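Long-range contacts in ADP-dependent (S)-NAD(P)H-hydrate dehydratase (Enterococcus faecalis, PDB 2R3B), which probably catalyses the ADP-dependent dehydration of (S)-NAD(P)HX, a damaged hydrate of NAD(P)H, restoring NAD(P)H and releasing AMP and phosphate: residues 117-122 against 145-150; 153-158 against 176-181; 169-174 against 201-206; 239-244 against 257-262. All blocks are in the same frame, centred on the assembly; numbering follows the deposited sequence.

Contact 1 (117-122 against 145-150); sequences IGPGLG and IIDGSA
Ser-149 holds OG in the slot between its own backbone N and carbonyl carbon (chi1 73°), which aims the hydroxyl at Gly-122, while Leu-121 throws CG to the far side from its backbone N (chi1 -179°) and brings CD2 to Ala-150. These groups sit where two neighbouring parallel strands of the ribokinase-like sheet, 114-117 and 143-147, give way to a glycine-rich loop and a helix start. The last sheet pairing sets Ile-117 N on Ile-145 O with a nearly straight bond of 2.9 Å, and Asp-147 N returns one to Ile-117 O. Ile-117 CG2 runs beside Ile-146 CG1 at 4.2 Å, pointing the same way. Beyond the pairing, Gly-118 presses its bare CA against Asp-147 O at 3.3 Å in a CA-H...O contact; the chain then makes a type II turn to Leu-121. A water bridges the turn and the helix, donating to Gly-118 O (2.7 Å) and accepting from Ser-149 N (2.9 Å), next to Gly-148 at the N-cap. Pro-119 CG lies 3.6 Å from Asp-147 OD2, the two side chains crossing at about a right angle; the other oxygen, OD1, is hydrogen-bonded to Thr-170. Pro-119 also packs on Ala-59 and Asp-235, which like Gly-122 are predicted to bind (6S)-NADPHX, so the loop probably shapes the substrate site. Ser-149 OG donates to Gly-122 O at 2.8 Å, arriving tilted from the carbonyl plane.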
loop_
_atom_site.group_PDB
_atom_site.type_symbol
_atom_site.label_atom_id
_atom_site.label_comp_id
_atom_site.label_asym_id
_atom_site.label_seq_id
_atom_site.Cartn_x
_atom_site.Cartn_y
_atom_site.Cartn_z
ATOM N N ILE B 117 22.344 12.495 -0.442
ATOM C CA ILE B 117 21.671 13.576 0.248
ATOM C C ILE B 117 20.983 14.518 -0.739
ATOM O O ILE B 117 21.583 14.960 -1.737
ATOM C CB ILE B 117 22.627 14.348 1.202
ATOM C CG1 ILE B 117 21.827 15.384 2.040
ATOM C CG2 ILE B 117 23.813 14.955 0.416
ATOM C CD1 ILE B 117 22.560 15.844 3.313
ATOM N N GLY B 118 19.696 14.773 -0.495
ATOM C CA GLY B 118 19.007 15.837 -1.215
ATOM C C GLY B 118 17.576 15.666 -1.684
ATOM O O GLY B 118 16.859 16.672 -1.755
ATOM N N PRO B 119 17.148 14.433 -2.056
ATOM C CA PRO B 119 15.746 14.280 -2.503
ATOM C C PRO B 119 14.717 14.758 -1.475
ATOM O O PRO B 119 14.686 14.272 -0.369
ATOM C CB PRO B 119 15.606 12.770 -2.742
ATOM C CG PRO B 119 16.982 12.291 -2.993
ATOM C CD PRO B 119 17.876 13.145 -2.129
ATOM N N GLY B 120 13.913 15.744 -1.844
ATOM C CA GLY B 120 12.921 16.312 -0.945
ATOM C C GLY B 120 13.498 16.968 0.307
ATOM O O GLY B 120 12.787 17.156 1.301
ATOM N N LEU B 121 14.785 17.308 0.304
ATOM C CA LEU B 121 15.386 17.793 1.555
ATOM C C LEU B 121 14.904 19.187 1.912
ATOM O O LEU B 121 14.858 19.566 3.100
ATOM C CB LEU B 121 16.913 17.779 1.452
ATOM C CG LEU B 121 17.712 18.229 2.666
ATOM C CD1 LEU B 121 17.652 17.264 3.847
ATOM C CD2 LEU B 121 19.153 18.479 2.181
ATOM N N GLY B 122 14.568 19.974 0.907
ATOM C CA GLY B 122 14.163 21.357 1.174
ATOM C C GLY B 122 15.359 22.248 1.477
ATOM O O GLY B 122 16.509 21.874 1.239
ATOM N N ILE B 145 26.635 11.424 -2.915
ATOM C CA ILE B 145 25.843 11.961 -4.029
ATOM C C ILE B 145 25.039 13.134 -3.498
ATOM O O ILE B 145 24.305 12.997 -2.524
ATOM C CB ILE B 145 24.906 10.911 -4.605
ATOM C CG1 ILE B 145 25.686 9.640 -4.955
ATOM C CG2 ILE B 145 24.118 11.502 -5.813
ATOM C CD1 ILE B 145 24.789 8.402 -4.977
ATOM N N ILE B 146 25.223 14.299 -4.103
ATOM C CA ILE B 146 24.575 15.546 -3.673
ATOM C C ILE B 146 23.605 15.915 -4.781
ATOM O O ILE B 146 24.008 16.179 -5.903
ATOM C CB ILE B 146 25.610 16.653 -3.458
ATOM C CG1 ILE B 146 26.629 16.208 -2.397
ATOM C CG2 ILE B 146 24.936 17.996 -3.041
ATOM C CD1 ILE B 146 27.775 17.218 -2.147
ATOM N N ASP B 147 22.326 15.942 -4.433
ATOM C CA ASP B 147 21.224 15.986 -5.382
ATOM C C ASP B 147 20.269 17.104 -4.989
ATOM O O ASP B 147 20.192 17.494 -3.827
ATOM C CB ASP B 147 20.511 14.631 -5.333
ATOM C CG ASP B 147 19.328 14.537 -6.269
ATOM O OD1 ASP B 147 19.510 14.749 -7.492
ATOM O OD2 ASP B 147 18.202 14.247 -5.781
ATOM N N GLY B 148 19.539 17.641 -5.954
ATOM C CA GLY B 148 18.383 18.507 -5.659
ATOM C C GLY B 148 18.730 19.743 -4.858
ATOM O O GLY B 148 19.760 20.376 -5.083
ATOM N N SER B 149 17.936 20.001 -3.829
ATOM C CA SER B 149 18.169 21.145 -2.963
ATOM C C SER B 149 19.473 21.106 -2.183
ATOM O O SER B 149 19.934 22.159 -1.731
ATOM C CB SER B 149 16.975 21.319 -1.991
ATOM O OG SER B 149 16.962 20.316 -0.987
ATOM N N ALA B 150 20.107 19.935 -2.047
ATOM C CA ALA B 150 21.389 19.839 -1.386
ATOM C C ALA B 150 22.464 20.517 -2.277
ATOM O O ALA B 150 23.430 21.074 -1.772
ATOM C CB ALA B 150 21.755 18.379 -1.058
HETATM O O HOH W 1 15.615 18.352 -3.497
#

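Contact 2 (153-158 against 176-181); sequences LFSQGN and WQRLSH. With EDO (1,2-ethanediol), chain N.
Arg-178 O, on the flank of helix 173-180 that faces Ser-155, accepts a 2.6 Å hydrogen bond from O2 of a 1,2-ethanediol. The same carbonyl oxygen stands over one face of the His-181 ring, offset toward its rim. The diol lies between the two segments, its C2 3.4 Å from Ser-155 O and its C1 3.6 Å from Gln-156 CG. Here the last turns of helices 149-156 and 173-180, each following a strand of the central sheet, come together at the protein surface, with Ser-155 CA and Leu-179 CA 5.2 Å apart. In the conformer described, Ser-155 OG rests on Arg-178 CG, and its hydrogen bond goes to Thr-152 O within its own helix. On the buried side, Leu-179 directs CG anti to its backbone N (chi1 -179°), carrying CD1 to 3.7 Å from Phe-154 CD1; the two side chains cross obliquely. The Phe-154 ring goes on to meet Phe-169 of the sheet edge-to-face. No hydrogen bond joins the segments directly. Direct contact is thus by packing, Leu-179 against Phe-154 and Arg-178 CG beside Ser-155, while the diol, probably from the crystallisation liquor, hydrogen-bonds to Arg-178 O and merely packs on Ser-155 and Gln-156.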
loop_
_atom_site.group_PDB
_atom_site.type_symbol
_atom_site.label_atom_id
_atom_site.label_comp_id
_atom_site.label_asym_id
_atom_site.label_seq_id
_atom_site.Cartn_x
_atom_site.Cartn_y
_atom_site.Cartn_z
ATOM N N LEU B 153 21.888 24.281 -1.567
ATOM C CA LEU B 153 22.474 24.611 -0.252
ATOM C C LEU B 153 23.997 24.567 -0.270
ATOM O O LEU B 153 24.676 25.375 0.399
ATOM C CB LEU B 153 21.960 23.643 0.813
ATOM C CG LEU B 153 20.471 23.757 1.160
ATOM C CD1 LEU B 153 20.087 22.724 2.229
ATOM C CD2 LEU B 153 20.051 25.180 1.576
ATOM N N PHE B 154 24.548 23.604 -1.006
ATOM C CA PHE B 154 25.990 23.464 -1.125
ATOM C C PHE B 154 26.582 24.728 -1.747
ATOM O O PHE B 154 27.586 25.246 -1.270
ATOM C CB PHE B 154 26.401 22.232 -1.937
ATOM C CG PHE B 154 27.885 22.111 -2.103
ATOM C CD1 PHE B 154 28.530 22.719 -3.191
ATOM C CD2 PHE B 154 28.661 21.447 -1.163
ATOM C CE1 PHE B 154 29.919 22.653 -3.323
ATOM C CE2 PHE B 154 30.059 21.376 -1.307
ATOM C CZ PHE B 154 30.684 21.969 -2.375
ATOM N N SER B 155 25.931 25.210 -2.794
ATOM C CA SER B 155 26.420 26.364 -3.536
ATOM C C SER B 155 26.249 27.657 -2.735
ATOM O O SER B 155 27.115 28.533 -2.765
ATOM C CB SER B 155 25.725 26.463 -4.887
ATOM O OG SER B 155 24.426 27.010 -4.774
ATOM N N GLN B 156 25.145 27.775 -2.021
ATOM C CA GLN B 156 24.899 28.933 -1.163
ATOM C C GLN B 156 25.739 28.977 0.109
ATOM O O GLN B 156 25.891 30.045 0.703
ATOM C CB GLN B 156 23.432 28.991 -0.790
ATOM C CG GLN B 156 22.515 29.209 -1.976
ATOM C CD GLN B 156 21.034 29.129 -1.621
ATOM O OE1 GLN B 156 20.643 28.690 -0.531
ATOM N NE2 GLN B 156 20.201 29.570 -2.549
ATOM N N GLY B 157 26.296 27.849 0.537
ATOM C CA GLY B 157 26.944 27.762 1.838
ATOM C C GLY B 157 28.429 27.890 1.710
ATOM O O GLY B 157 29.183 27.629 2.652
ATOM N N ASN B 158 28.837 28.245 0.502
ATOM C CA ASN B 158 30.226 28.363 0.129
ATOM C C ASN B 158 31.119 27.280 0.743
ATOM O O ASN B 158 32.212 27.555 1.204
ATOM C CB ASN B 158 30.694 29.798 0.427
ATOM C CG ASN B 158 30.027 30.820 -0.507
ATOM O OD1 ASN B 158 30.169 30.740 -1.734
ATOM N ND2 ASN B 158 29.277 31.759 0.070
ATOM N N TRP B 176 22.938 23.476 -11.914
ATOM C CA TRP B 176 24.319 23.574 -12.412
ATOM C C TRP B 176 24.774 25.035 -12.597
ATOM O O TRP B 176 25.928 25.367 -12.334
ATOM C CB TRP B 176 24.433 22.848 -13.743
ATOM C CG TRP B 176 25.786 22.783 -14.353
ATOM C CD1 TRP B 176 26.067 23.034 -15.657
ATOM C CD2 TRP B 176 27.045 22.428 -13.736
ATOM N NE1 TRP B 176 27.381 22.826 -15.902
ATOM C CE2 TRP B 176 28.018 22.477 -14.748
ATOM C CE3 TRP B 176 27.442 22.051 -12.439
ATOM C CZ2 TRP B 176 29.338 22.174 -14.524
ATOM C CZ3 TRP B 176 28.765 21.785 -12.204
ATOM C CH2 TRP B 176 29.713 21.850 -13.240
ATOM N N GLN B 177 23.861 25.881 -13.052
ATOM C CA GLN B 177 24.136 27.319 -13.155
ATOM C C GLN B 177 24.558 27.850 -11.811
ATOM O O GLN B 177 25.527 28.590 -11.683
ATOM C CB GLN B 177 22.899 28.059 -13.646
ATOM C CG GLN B 177 23.067 29.560 -13.719
ATOM C CD GLN B 177 21.869 30.234 -14.352
ATOM O OE1 GLN B 177 21.527 29.975 -15.507
ATOM N NE2 GLN B 177 21.210 31.092 -13.585
ATOM N N ARG B 178 23.825 27.427 -10.795
ATOM C CA ARG B 178 24.091 27.852 -9.431
ATOM C C ARG B 178 25.417 27.322 -8.919
ATOM O O ARG B 178 26.176 28.057 -8.329
ATOM C CB ARG B 178 22.925 27.450 -8.513
ATOM C CG ARG B 178 22.749 28.383 -7.358
ATOM C CD ARG B 178 21.566 28.020 -6.478
ATOM N NE ARG B 178 20.283 28.411 -7.066
ATOM C CZ ARG B 178 19.399 27.574 -7.615
ATOM N NH1 ARG B 178 19.629 26.258 -7.668
ATOM N NH2 ARG B 178 18.263 28.061 -8.110
ATOM N N LEU B 179 25.713 26.045 -9.158
ATOM C CA LEU B 179 26.961 25.444 -8.675
ATOM C C LEU B 179 28.201 25.922 -9.451
ATOM O O LEU B 179 29.226 26.250 -8.853
ATOM C CB LEU B 179 26.849 23.925 -8.757
ATOM C CG LEU B 179 28.004 23.041 -8.288
ATOM C CD1 LEU B 179 28.280 23.279 -6.797
ATOM C CD2 LEU B 179 27.648 21.600 -8.572
ATOM N N SER B 180 28.097 25.939 -10.780
ATOM C CA SER B 180 29.235 26.242 -11.658
ATOM C C SER B 180 29.366 27.718 -12.019
ATOM O O SER B 180 30.406 28.138 -12.543
ATOM C CB SER B 180 29.094 25.470 -12.962
ATOM O OG SER B 180 28.018 25.958 -13.725
ATOM N N HIS B 181 28.294 28.470 -11.792
ATOM C CA HIS B 181 28.160 29.863 -12.232
ATOM C C HIS B 181 28.119 30.014 -13.749
ATOM O O HIS B 181 28.243 31.125 -14.255
ATOM C CB HIS B 181 29.241 30.745 -11.610
ATOM C CG HIS B 181 29.245 30.691 -10.118
ATOM N ND1 HIS B 181 30.194 29.993 -9.400
ATOM C CD2 HIS B 181 28.367 31.176 -9.210
ATOM C CE1 HIS B 181 29.921 30.085 -8.112
ATOM N NE2 HIS B 181 28.815 30.795 -7.970
HETATM C C1 EDO N . 24.676 30.416 -4.614
HETATM O O1 EDO N . 23.485 30.426 -5.395
HETATM C C2 EDO N . 25.915 30.210 -5.479
HETATM O O2 EDO N . 25.603 30.108 -6.874
#

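Contact 3 (169-174 against 201-206); sequences FTPHQM and STIVLK
The Phe-169 ring takes Ser-201 CB at its edge, in the ring plane and 3.8 Å from CE1, while Ile-203 CD1 reaches CD1 of the ring obliquely at 3.7 Å. Leu-179 of helix 173-180 is a further neighbour. In the conformers described here, the edge of the His-172 ring meets CA of selenomethionine 174 (Met-174) in its own plane, and ND1 weakly accepts from Met-174 N, capping helix 173-180. The backbones are parallel neighbours in the sheet: Phe-169 N donates to Thr-202 O at 2.9 Å, and Phe-169 O receives Val-204 N at 2.8 Å. These adjacent parallel strands, 167-170 and 202-205, are joined through helices 173-180 and 189-199 in a beta-alpha-beta crossover. Further along, Lys-206 N binds Pro-171 O at 2.9 Å, in the carbonyl plane. The Pro-171 and Ile-203 side chains cross at about a right angle, CG meeting CG2, under cover of Trp-176. The Lys-206 chain, kinked at chi3 (-61°), runs alongside the other segment and passes CE 3.4 Å from Thr-170 O. This lysine approaches Gly-234, predicted to bind AMP, and His-172 is predicted to bind (6S)-NADPHX. A water donates to Lys-206 O and Gln-173 OE1 and accepts from Gln-173 N.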
loop_
_atom_site.group_PDB
_atom_site.type_symbol
_atom_site.label_atom_id
_atom_site.label_comp_id
_atom_site.label_asym_id
_atom_site.label_seq_id
_atom_site.Cartn_x
_atom_site.Cartn_y
_atom_site.Cartn_z
ATOM N N PHE B 169 27.709 15.098 -8.035
ATOM C CA PHE B 169 26.589 16.055 -8.081
ATOM C C PHE B 169 25.647 15.666 -9.199
ATOM O O PHE B 169 26.091 15.294 -10.294
ATOM C CB PHE B 169 27.047 17.485 -8.343
ATOM C CG PHE B 169 27.870 18.082 -7.254
ATOM C CD1 PHE B 169 29.247 17.937 -7.256
ATOM C CD2 PHE B 169 27.281 18.798 -6.232
ATOM C CE1 PHE B 169 30.023 18.510 -6.265
ATOM C CE2 PHE B 169 28.045 19.380 -5.253
ATOM C CZ PHE B 169 29.426 19.234 -5.255
ATOM N N THR B 170 24.345 15.745 -8.946
ATOM C CA THR B 170 23.364 15.429 -9.983
ATOM C C THR B 170 22.410 16.591 -10.338
ATOM O O THR B 170 21.195 16.466 -10.160
ATOM C CB THR B 170 22.548 14.216 -9.545
ATOM O OG1 THR B 170 21.945 14.501 -8.280
ATOM C CG2 THR B 170 23.443 12.976 -9.375
ATOM N N PRO B 171 22.957 17.732 -10.826
ATOM C CA PRO B 171 22.147 18.911 -11.049
ATOM C C PRO B 171 21.360 18.892 -12.349
ATOM O O PRO B 171 21.827 18.331 -13.340
ATOM C CB PRO B 171 23.203 20.018 -11.154
ATOM C CG PRO B 171 24.378 19.340 -11.783
ATOM C CD PRO B 171 24.377 17.988 -11.130
ATOM N N HIS B 172 20.168 19.482 -12.333
ATOM C CA HIS B 172 19.551 19.880 -13.590
ATOM C C HIS B 172 20.212 21.205 -13.995
ATOM O O HIS B 172 21.063 21.720 -13.281
ATOM C CB HIS B 172 18.012 19.924 -13.516
ATOM C CG HIS B 172 17.448 20.855 -12.487
ATOM N ND1 HIS B 172 17.890 22.151 -12.328
ATOM C CD2 HIS B 172 16.431 20.695 -11.605
ATOM C CE1 HIS B 172 17.188 22.744 -11.378
ATOM N NE2 HIS B 172 16.288 21.885 -10.929
ATOM N N GLN B 173 19.860 21.733 -15.154
ATOM C CA GLN B 173 20.574 22.902 -15.708
ATOM C C GLN B 173 20.620 24.151 -14.809
ATOM O O GLN B 173 21.657 24.824 -14.744
ATOM C CB GLN B 173 20.074 23.199 -17.144
ATOM C CG GLN B 173 20.560 22.094 -18.141
ATOM C CD GLN B 173 19.736 21.950 -19.446
ATOM O OE1 GLN B 173 18.554 21.544 -19.439
ATOM N NE2 GLN B 173 20.387 22.215 -20.569
HETATM N N MSE B 174 19.550 24.443 -14.085
HETATM C CA MSE B 174 19.541 25.622 -13.219
HETATM C C MSE B 174 20.337 25.379 -11.930
HETATM O O MSE B 174 20.997 26.283 -11.419
HETATM C CB MSE B 174 18.108 26.072 -12.934
HETATM C CG MSE B 174 17.389 26.620 -14.173
HETATM SE SE MSE B 174 18.281 28.175 -14.997
HETATM C CE MSE B 174 17.832 29.522 -13.694
ATOM N N SER B 201 35.048 16.728 -8.921
ATOM C CA SER B 201 33.966 15.786 -8.638
ATOM C C SER B 201 33.308 15.346 -9.928
ATOM O O SER B 201 33.594 15.888 -10.995
ATOM C CB SER B 201 32.928 16.480 -7.738
ATOM O OG SER B 201 33.527 16.811 -6.490
ATOM N N THR B 202 32.407 14.375 -9.841
ATOM C CA THR B 202 31.650 13.947 -11.001
ATOM C C THR B 202 30.410 14.803 -11.096
ATOM O O THR B 202 29.743 15.082 -10.080
ATOM C CB THR B 202 31.251 12.482 -10.879
ATOM O OG1 THR B 202 32.433 11.671 -10.801
ATOM C CG2 THR B 202 30.408 12.037 -12.068
ATOM N N ILE B 203 30.089 15.240 -12.305
ATOM C CA ILE B 203 28.876 16.004 -12.543
ATOM C C ILE B 203 27.963 15.231 -13.486
ATOM O O ILE B 203 28.294 15.026 -14.640
ATOM C CB ILE B 203 29.133 17.421 -13.139
ATOM C CG1 ILE B 203 30.257 18.157 -12.372
ATOM C CG2 ILE B 203 27.806 18.208 -13.248
ATOM C CD1 ILE B 203 29.958 18.395 -10.890
ATOM N N VAL B 204 26.801 14.797 -12.981
ATOM C CA VAL B 204 25.770 14.190 -13.811
ATOM C C VAL B 204 24.813 15.313 -14.178
ATOM O O VAL B 204 23.969 15.726 -13.371
ATOM C CB VAL B 204 25.019 13.056 -13.079
ATOM C CG1 VAL B 204 23.979 12.420 -13.982
ATOM C CG2 VAL B 204 25.989 12.018 -12.537
ATOM N N LEU B 205 24.993 15.870 -15.380
ATOM C CA LEU B 205 24.259 17.062 -15.774
ATOM C C LEU B 205 23.010 16.598 -16.480
ATOM O O LEU B 205 23.034 16.193 -17.646
ATOM C CB LEU B 205 25.118 17.988 -16.650
ATOM C CG LEU B 205 24.441 19.263 -17.161
ATOM C CD1 LEU B 205 23.843 20.073 -15.987
ATOM C CD2 LEU B 205 25.446 20.089 -17.997
ATOM N N LYS B 206 21.895 16.638 -15.751
ATOM C CA LYS B 206 20.672 16.001 -16.217
ATOM C C LYS B 206 19.995 16.851 -17.260
ATOM O O LYS B 206 19.942 18.070 -17.119
ATOM C CB LYS B 206 19.696 15.806 -15.068
ATOM C CG LYS B 206 20.248 14.872 -14.004
ATOM C CD LYS B 206 19.206 14.479 -12.990
ATOM C CE LYS B 206 18.644 15.655 -12.246
ATOM N NZ LYS B 206 17.670 15.126 -11.263
HETATM O O HOH W 2 18.106 20.124 -16.962
#

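Contact 4 (239-244 against 257-262); sequences GIIAGF and GAVYLH
Ala-258 is the tight point of this contact: its CB plugs between Ile-240, Ile-241 and Phe-244, 3.7 Å from Ile-241 CA and 3.8 Å from Ile-240 CG2. The small side chain lets the backbones meet closely, with Ile-241 CA and Ala-258 CA 5.3 Å apart, although the axes of the two segments pass 8.8 Å from each other. Their directions differ by 136°, so these consecutive helices form a splayed, roughly antiparallel hairpin. Phe-244 has an unusual first torsion (chi1 -91°) that swings its ring across the partner helix. One face then receives Ala-258 CB in a CH-pi contact, 4.2 Å from the ring centroid, while Leu-261 CD2 touches CZ at 3.6 Å. Toward the other end, Ile-240 CD1 meets the edge of the His-262 ring at CD2, the two side chains crossing at about a right angle. His-262 NE2 makes a weak hydrogen bond to Thr-233 O, at the start of helix 233-247 and next to Gly-234, which is predicted to bind AMP. The looser part is the outer end of Ile-241, where CD1 comes no nearer than 4.3 Å to Val-259 CG2. Even this margin is not a solvent side, since every residue that touches is buried; no hydrogen bond crosses the contact, and the Phe-244 ring also lies against the backbone at Gly-257 and Ala-258. Around the pair, helix 278-292 lends Leu-285 to Ile-240 and Leu-261 and Met-289 to Phe-244, Leu-28 and Val-31 of helix 25-31 pack on Leu-261 and Phe-244, and on the sheet side Ile-241 packs on Ile-145 of strand 143-147.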
loop_
_atom_site.group_PDB
_atom_site.type_symbol
_atom_site.label_atom_id
_atom_site.label_comp_id
_atom_site.label_asym_id
_atom_site.label_seq_id
_atom_site.Cartn_x
_atom_site.Cartn_y
_atom_site.Cartn_z
ATOM N N GLY B 239 18.472 7.372 -6.515
ATOM C CA GLY B 239 18.472 6.112 -5.813
ATOM C C GLY B 239 19.138 4.960 -6.543
ATOM O O GLY B 239 19.792 4.122 -5.927
ATOM N N ILE B 240 18.937 4.907 -7.847
ATOM C CA ILE B 240 19.625 3.944 -8.713
ATOM C C ILE B 240 21.128 4.173 -8.700
ATOM O O ILE B 240 21.906 3.198 -8.606
ATOM C CB ILE B 240 19.113 3.984 -10.164
ATOM C CG1 ILE B 240 17.626 3.645 -10.231
ATOM C CG2 ILE B 240 19.878 2.928 -10.995
ATOM C CD1 ILE B 240 16.916 3.851 -11.589
ATOM N N ILE B 241 21.548 5.437 -8.800
ATOM C CA ILE B 241 22.980 5.752 -8.757
ATOM C C ILE B 241 23.559 5.247 -7.439
ATOM O O ILE B 241 24.588 4.551 -7.391
ATOM C CB ILE B 241 23.268 7.260 -8.972
ATOM C CG1 ILE B 241 22.907 7.663 -10.418
ATOM C CG2 ILE B 241 24.780 7.592 -8.613
ATOM C CD1 ILE B 241 22.866 9.228 -10.658
ATOM N N ALA B 242 22.876 5.557 -6.354
ATOM C CA ALA B 242 23.357 5.124 -5.028
ATOM C C ALA B 242 23.480 3.596 -4.912
ATOM O O ALA B 242 24.478 3.074 -4.427
ATOM C CB ALA B 242 22.428 5.728 -3.920
ATOM N N GLY B 243 22.451 2.862 -5.343
ATOM C CA GLY B 243 22.463 1.396 -5.339
ATOM C C GLY B 243 23.550 0.805 -6.237
ATOM O O GLY B 243 24.152 -0.207 -5.903
ATOM N N PHE B 244 23.801 1.441 -7.388
ATOM C CA PHE B 244 24.863 0.988 -8.257
ATOM C C PHE B 244 26.232 1.165 -7.617
ATOM O O PHE B 244 27.046 0.238 -7.630
ATOM C CB PHE B 244 24.805 1.677 -9.621
ATOM C CG PHE B 244 23.995 0.924 -10.635
ATOM C CD1 PHE B 244 22.718 0.462 -10.305
ATOM C CD2 PHE B 244 24.466 0.719 -11.918
ATOM C CE1 PHE B 244 21.955 -0.258 -11.236
ATOM C CE2 PHE B 244 23.696 0.006 -12.862
ATOM C CZ PHE B 244 22.442 -0.467 -12.526
ATOM N N GLY B 257 26.232 3.666 -16.082
ATOM C CA GLY B 257 25.331 2.515 -16.185
ATOM C C GLY B 257 23.967 2.762 -15.535
ATOM O O GLY B 257 22.925 2.384 -16.084
ATOM N N ALA B 258 23.990 3.332 -14.340
ATOM C CA ALA B 258 22.787 3.769 -13.634
ATOM C C ALA B 258 21.945 4.748 -14.459
ATOM O O ALA B 258 20.724 4.591 -14.603
ATOM C CB ALA B 258 23.188 4.397 -12.239
ATOM N N VAL B 259 22.595 5.784 -14.977
ATOM C CA VAL B 259 21.914 6.799 -15.788
ATOM C C VAL B 259 21.309 6.164 -17.032
ATOM O O VAL B 259 20.164 6.447 -17.397
ATOM C CB VAL B 259 22.921 7.919 -16.163
ATOM C CG1 VAL B 259 22.366 8.885 -17.274
ATOM C CG2 VAL B 259 23.331 8.678 -14.917
ATOM N N TYR B 260 22.057 5.277 -17.690
ATOM C CA TYR B 260 21.552 4.614 -18.877
ATOM C C TYR B 260 20.358 3.707 -18.591
ATOM O O TYR B 260 19.367 3.698 -19.333
ATOM C CB TYR B 260 22.670 3.778 -19.557
ATOM C CG TYR B 260 22.189 3.220 -20.886
ATOM C CD1 TYR B 260 22.070 4.056 -22.016
ATOM C CD2 TYR B 260 21.771 1.910 -21.001
ATOM C CE1 TYR B 260 21.584 3.560 -23.223
ATOM C CE2 TYR B 260 21.282 1.416 -22.215
ATOM C CZ TYR B 260 21.198 2.244 -23.307
ATOM O OH TYR B 260 20.714 1.725 -24.497
ATOM N N LEU B 261 20.460 2.897 -17.546
ATOM C CA LEU B 261 19.386 1.967 -17.219
ATOM C C LEU B 261 18.119 2.717 -16.879
ATOM O O LEU B 261 17.044 2.333 -17.322
ATOM C CB LEU B 261 19.770 1.091 -16.010
ATOM C CG LEU B 261 18.789 -0.013 -15.626
ATOM C CD1 LEU B 261 18.492 -0.903 -16.823
ATOM C CD2 LEU B 261 19.326 -0.797 -14.385
ATOM N N HIS B 262 18.232 3.776 -16.082
ATOM C CA HIS B 262 17.071 4.617 -15.738
ATOM C C HIS B 262 16.282 5.063 -16.988
ATOM O O HIS B 262 15.081 4.928 -17.041
ATOM C CB HIS B 262 17.574 5.801 -14.923
ATOM C CG HIS B 262 16.561 6.847 -14.592
ATOM N ND1 HIS B 262 16.551 8.083 -15.214
ATOM C CD2 HIS B 262 15.606 6.901 -13.627
ATOM C CE1 HIS B 262 15.598 8.829 -14.685
ATOM N NE2 HIS B 262 15.009 8.139 -13.721
#

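How the contacts relate
From the N terminus, contact 1 comes first, closing the loop that holds helix 125-137 between strands 114-117 and 143-147. Contact 2 opens on the helix that follows, and contact 3 opens on strand 167-170 before contact 2 closes, so these two cross, sharing helix 173-180; none nests. Contact 3 closes at strand 202-205, and contact 4 follows in series as a short helix-to-helix closure. Contacts 1 and 3 meet where strands 143-147 and 167-170 pair. Contact 2 packs against the sheet on the Phe-169 side, whereas contact 4 reaches Thr-170, Ile-145 and Val-204; centres of contacts 2 and 4 stand about 24 Å apart.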